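Local coordinates for triosephosphate isomerase (Trichomonas vaginalis, PDB 4O4V), which probably catalyses the interconversion of D-glyceraldehyde 3-phosphate and dihydroxyacetone phosphate, a step of glycolysis and gluconeogenesis, as a homodimer, at residues A[60-72]-A[103-115]. Sequence-based numbering, arbitrary orientation.
Sequences VSAENVFTKPNGA and EDDEFLAAKAKFA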
# COMPACT_ATOMS: atom_id res chain seq x y z
N VAL A 60 8.56 -3.64 -15.64
CA VAL A 60 8.01 -2.91 -14.51
C VAL A 60 7.93 -3.81 -13.28
O VAL A 60 7.67 -5.01 -13.38
CB VAL A 60 6.62 -2.38 -14.92
CG1 VAL A 60 5.94 -1.64 -13.79
CG2 VAL A 60 6.74 -1.43 -16.09
N SER A 61 8.09 -3.21 -12.10
CA SER A 61 7.95 -3.90 -10.83
C SER A 61 7.11 -3.12 -9.85
O SER A 61 7.16 -1.89 -9.78
CB SER A 61 9.35 -4.06 -10.21
OG SER A 61 9.34 -4.78 -8.99
N ALA A 62 6.33 -3.86 -9.06
CA ALA A 62 5.77 -3.29 -7.85
C ALA A 62 6.81 -3.14 -6.76
O ALA A 62 7.90 -3.73 -6.83
CB ALA A 62 4.62 -4.16 -7.35
N GLU A 63 6.49 -2.38 -5.73
CA GLU A 63 7.38 -2.13 -4.60
C GLU A 63 7.04 -2.97 -3.37
O GLU A 63 7.77 -2.95 -2.37
CB GLU A 63 7.39 -0.65 -4.21
CG GLU A 63 8.06 0.25 -5.27
CD GLU A 63 8.10 1.71 -4.87
OE1 GLU A 63 7.97 2.04 -3.69
OE2 GLU A 63 8.28 2.57 -5.81
N ASN A 64 5.94 -3.70 -3.45
CA ASN A 64 5.41 -4.54 -2.38
C ASN A 64 4.20 -5.28 -2.94
O ASN A 64 3.62 -4.82 -3.93
CB ASN A 64 4.98 -3.68 -1.18
CG ASN A 64 4.51 -4.49 -0.01
OD1 ASN A 64 5.09 -5.51 0.31
ND2 ASN A 64 3.44 -4.02 0.64
N VAL A 65 3.77 -6.34 -2.27
CA VAL A 65 2.49 -7.00 -2.53
C VAL A 65 2.00 -7.58 -1.21
O VAL A 65 2.78 -7.77 -0.27
CB VAL A 65 2.58 -8.15 -3.56
CG1 VAL A 65 3.07 -7.68 -4.89
CG2 VAL A 65 3.45 -9.28 -3.09
N PHE A 66 0.72 -7.88 -1.12
CA PHE A 66 0.19 -8.56 0.06
C PHE A 66 0.32 -10.09 -0.07
O PHE A 66 0.86 -10.59 -1.03
CB PHE A 66 -1.27 -8.08 0.30
CG PHE A 66 -1.83 -8.47 1.62
CD1 PHE A 66 -1.25 -8.07 2.81
CD2 PHE A 66 -2.99 -9.25 1.69
CE1 PHE A 66 -1.79 -8.44 4.02
CE2 PHE A 66 -3.51 -9.61 2.90
CZ PHE A 66 -2.93 -9.23 4.05
N THR A 67 -0.13 -10.83 0.94
CA THR A 67 0.04 -12.29 1.02
C THR A 67 -1.12 -13.11 0.44
O THR A 67 -1.02 -14.33 0.37
CB THR A 67 0.15 -12.70 2.47
OG1 THR A 67 -0.93 -12.09 3.16
CG2 THR A 67 1.49 -12.30 3.09
N LYS A 68 -2.20 -12.46 0.06
CA LYS A 68 -3.42 -13.13 -0.37
C LYS A 68 -3.86 -12.65 -1.75
O LYS A 68 -3.46 -11.55 -2.15
CB LYS A 68 -4.53 -12.81 0.64
CG LYS A 68 -4.23 -13.23 2.08
CD LYS A 68 -4.17 -14.73 2.28
CE LYS A 68 -4.01 -15.06 3.76
NZ LYS A 68 -3.98 -16.51 4.03
N PRO A 69 -4.72 -13.39 -2.45
CA PRO A 69 -5.13 -12.96 -3.81
C PRO A 69 -6.05 -11.75 -3.85
O PRO A 69 -6.04 -11.01 -4.83
CB PRO A 69 -5.85 -14.19 -4.38
CG PRO A 69 -6.27 -14.94 -3.18
CD PRO A 69 -5.20 -14.74 -2.14
N ASN A 70 -6.85 -11.57 -2.80
CA ASN A 70 -7.91 -10.58 -2.72
C ASN A 70 -8.57 -10.77 -1.39
O ASN A 70 -8.33 -11.78 -0.71
CB ASN A 70 -8.97 -10.73 -3.85
CG ASN A 70 -9.76 -11.99 -3.77
OD1 ASN A 70 -9.22 -13.07 -3.93
ND2 ASN A 70 -11.05 -11.86 -3.57
N GLY A 71 -9.43 -9.85 -1.01
CA GLY A 71 -10.29 -10.00 0.15
C GLY A 71 -10.35 -8.80 1.04
O GLY A 71 -10.15 -7.67 0.60
N ALA A 72 -10.60 -9.05 2.32
CA ALA A 72 -10.93 -8.01 3.29
C ALA A 72 -9.66 -7.43 3.90
O ALA A 72 -9.35 -7.59 5.09
CB ALA A 72 -11.85 -8.59 4.35
N GLU A 103 7.31 -4.91 8.90
CA GLU A 103 7.15 -6.21 8.28
C GLU A 103 8.18 -7.19 8.80
O GLU A 103 9.38 -6.92 8.70
CB GLU A 103 7.25 -6.10 6.76
CG GLU A 103 6.12 -5.25 6.14
CD GLU A 103 6.04 -5.30 4.62
OE1 GLU A 103 6.98 -5.86 4.02
OE2 GLU A 103 5.09 -4.73 4.06
N ASP A 104 7.72 -8.32 9.34
CA ASP A 104 8.62 -9.33 9.89
C ASP A 104 8.93 -10.44 8.90
O ASP A 104 8.34 -10.53 7.83
CB ASP A 104 8.18 -9.85 11.26
CG ASP A 104 6.93 -10.68 11.26
OD1 ASP A 104 6.51 -11.26 10.24
OD2 ASP A 104 6.38 -10.83 12.38
N ASP A 105 9.88 -11.30 9.27
CA ASP A 105 10.36 -12.34 8.37
C ASP A 105 9.26 -13.35 8.03
O ASP A 105 9.24 -13.88 6.91
CB ASP A 105 11.57 -13.07 8.96
CG ASP A 105 12.83 -12.20 8.97
OD1 ASP A 105 13.36 -11.88 7.89
OD2 ASP A 105 13.30 -11.86 10.07
N GLU A 106 8.35 -13.65 8.95
CA GLU A 106 7.27 -14.59 8.66
C GLU A 106 6.33 -14.03 7.59
O GLU A 106 5.92 -14.73 6.67
CB GLU A 106 6.51 -14.91 9.94
N PHE A 107 5.96 -12.76 7.71
CA PHE A 107 5.10 -12.09 6.73
C PHE A 107 5.80 -12.09 5.37
O PHE A 107 5.17 -12.35 4.34
CB PHE A 107 4.86 -10.65 7.25
CG PHE A 107 3.82 -9.84 6.53
CD1 PHE A 107 2.62 -10.38 6.06
CD2 PHE A 107 4.00 -8.46 6.44
CE1 PHE A 107 1.64 -9.54 5.47
CE2 PHE A 107 3.03 -7.61 5.89
CZ PHE A 107 1.84 -8.16 5.41
N LEU A 108 7.08 -11.77 5.35
CA LEU A 108 7.84 -11.68 4.10
C LEU A 108 8.00 -13.04 3.43
O LEU A 108 7.92 -13.14 2.20
CB LEU A 108 9.19 -11.02 4.35
CG LEU A 108 9.09 -9.56 4.77
CD1 LEU A 108 10.43 -9.04 5.28
CD2 LEU A 108 8.58 -8.70 3.66
N ALA A 109 8.26 -14.08 4.20
CA ALA A 109 8.34 -15.42 3.64
C ALA A 109 7.00 -15.81 3.01
O ALA A 109 6.99 -16.40 1.92
CB ALA A 109 8.76 -16.40 4.72
N ALA A 110 5.88 -15.46 3.65
CA ALA A 110 4.58 -15.77 3.10
C ALA A 110 4.39 -15.01 1.79
O ALA A 110 3.84 -15.55 0.83
CB ALA A 110 3.49 -15.44 4.10
N LYS A 111 4.83 -13.75 1.71
CA LYS A 111 4.74 -12.97 0.47
C LYS A 111 5.58 -13.59 -0.64
O LYS A 111 5.13 -13.69 -1.80
CB LYS A 111 5.20 -11.53 0.70
CG LYS A 111 4.28 -10.71 1.55
CD LYS A 111 4.76 -9.28 1.72
CE LYS A 111 3.77 -8.51 2.58
NZ LYS A 111 4.00 -7.05 2.49
N ALA A 112 6.79 -14.01 -0.32
CA ALA A 112 7.66 -14.59 -1.33
C ALA A 112 7.06 -15.87 -1.91
O ALA A 112 7.04 -16.06 -3.12
CB ALA A 112 9.04 -14.89 -0.74
N LYS A 113 6.55 -16.75 -1.03
CA LYS A 113 5.94 -17.98 -1.49
C LYS A 113 4.73 -17.68 -2.37
O LYS A 113 4.58 -18.27 -3.45
CB LYS A 113 5.53 -18.82 -0.29
CG LYS A 113 4.87 -20.16 -0.64
CD LYS A 113 4.57 -21.00 0.60
CE LYS A 113 3.97 -22.37 0.29
NZ LYS A 113 2.62 -22.27 -0.26
N PHE A 114 3.85 -16.80 -1.90
CA PHE A 114 2.62 -16.50 -2.63
C PHE A 114 2.93 -15.85 -3.98
O PHE A 114 2.35 -16.23 -5.00
CB PHE A 114 1.70 -15.61 -1.80
CG PHE A 114 0.40 -15.35 -2.46
CD1 PHE A 114 -0.55 -16.31 -2.50
CD2 PHE A 114 0.14 -14.12 -3.08
CE1 PHE A 114 -1.75 -16.10 -3.15
CE2 PHE A 114 -1.06 -13.91 -3.71
CZ PHE A 114 -1.99 -14.90 -3.75
N ALA A 115 3.87 -14.91 -4.00
CA ALA A 115 4.21 -14.24 -5.25
C ALA A 115 4.77 -15.25 -6.27
O ALA A 115 4.33 -15.31 -7.43
CB ALA A 115 5.19 -13.13 -5.01
O HOH W 1 7.67 -5.96 1.40
O HOH W 2 1.79 -5.27 2.91
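Thr67 and Lys111 bring the two backbones closest, with 4.8 Å between Thr67 CA and Lys111 CA. Segment 60-72 begins in barrel strand 59-62 and continues as a loop past one side of helix 105-117. Asp104 is the N-cap, just before the helix; its OD1 accepts from Phe107 N in a nearly straight bond (167°).

Lys111 reaches from the helix to the start of the loop. Its chain is extended beyond CG, which carries NZ to the Asn64 amide. Lys111 NZ donates to Asn64 OD1 at 2.9 Å, in the carbonyl plane and on a lone pair. A weak bond goes to Val65 O. Lys111 NZ also forms a salt bridge with Glu103 OE2 (3.0 Å), met from above the carboxylate plane. Glu103 OE2 also forms a salt bridge with Arg97. One water donates to both Asn64 OD1 and Glu103 OE1; another accepts from Asn64 ND2 and Lys111 NZ.

Next to this polar group, Thr67 CG2 packs against Lys111 CG, Ala110 CB and Phe107 CE1, the last at 3.6 Å. Phe66 CE1 meets the edge of the Phe107 ring, near its plane. Lys111 CE lies over one face of the same ring.

Farther along the helix, Phe114 has CG anti to the backbone N (chi1 -176°), which directs the ring into the turn at Thr67, Lys68 and Pro69. Thr67 O sits over one face, 3.3 Å from Phe114 CG. Pro69 CD touches the far end of the ring, 3.6 Å from Phe114 CZ.

In this TIM barrel the loop continues to the dimer interface, where Asn70 ND2 hydrogen-bonds Asn13 OD1 of the second subunit. The buried ammonium of Lys111 is shared among amide, carbonyl, carboxylate and water. The carboxylate probably favours the charged form, though it also serves Arg97.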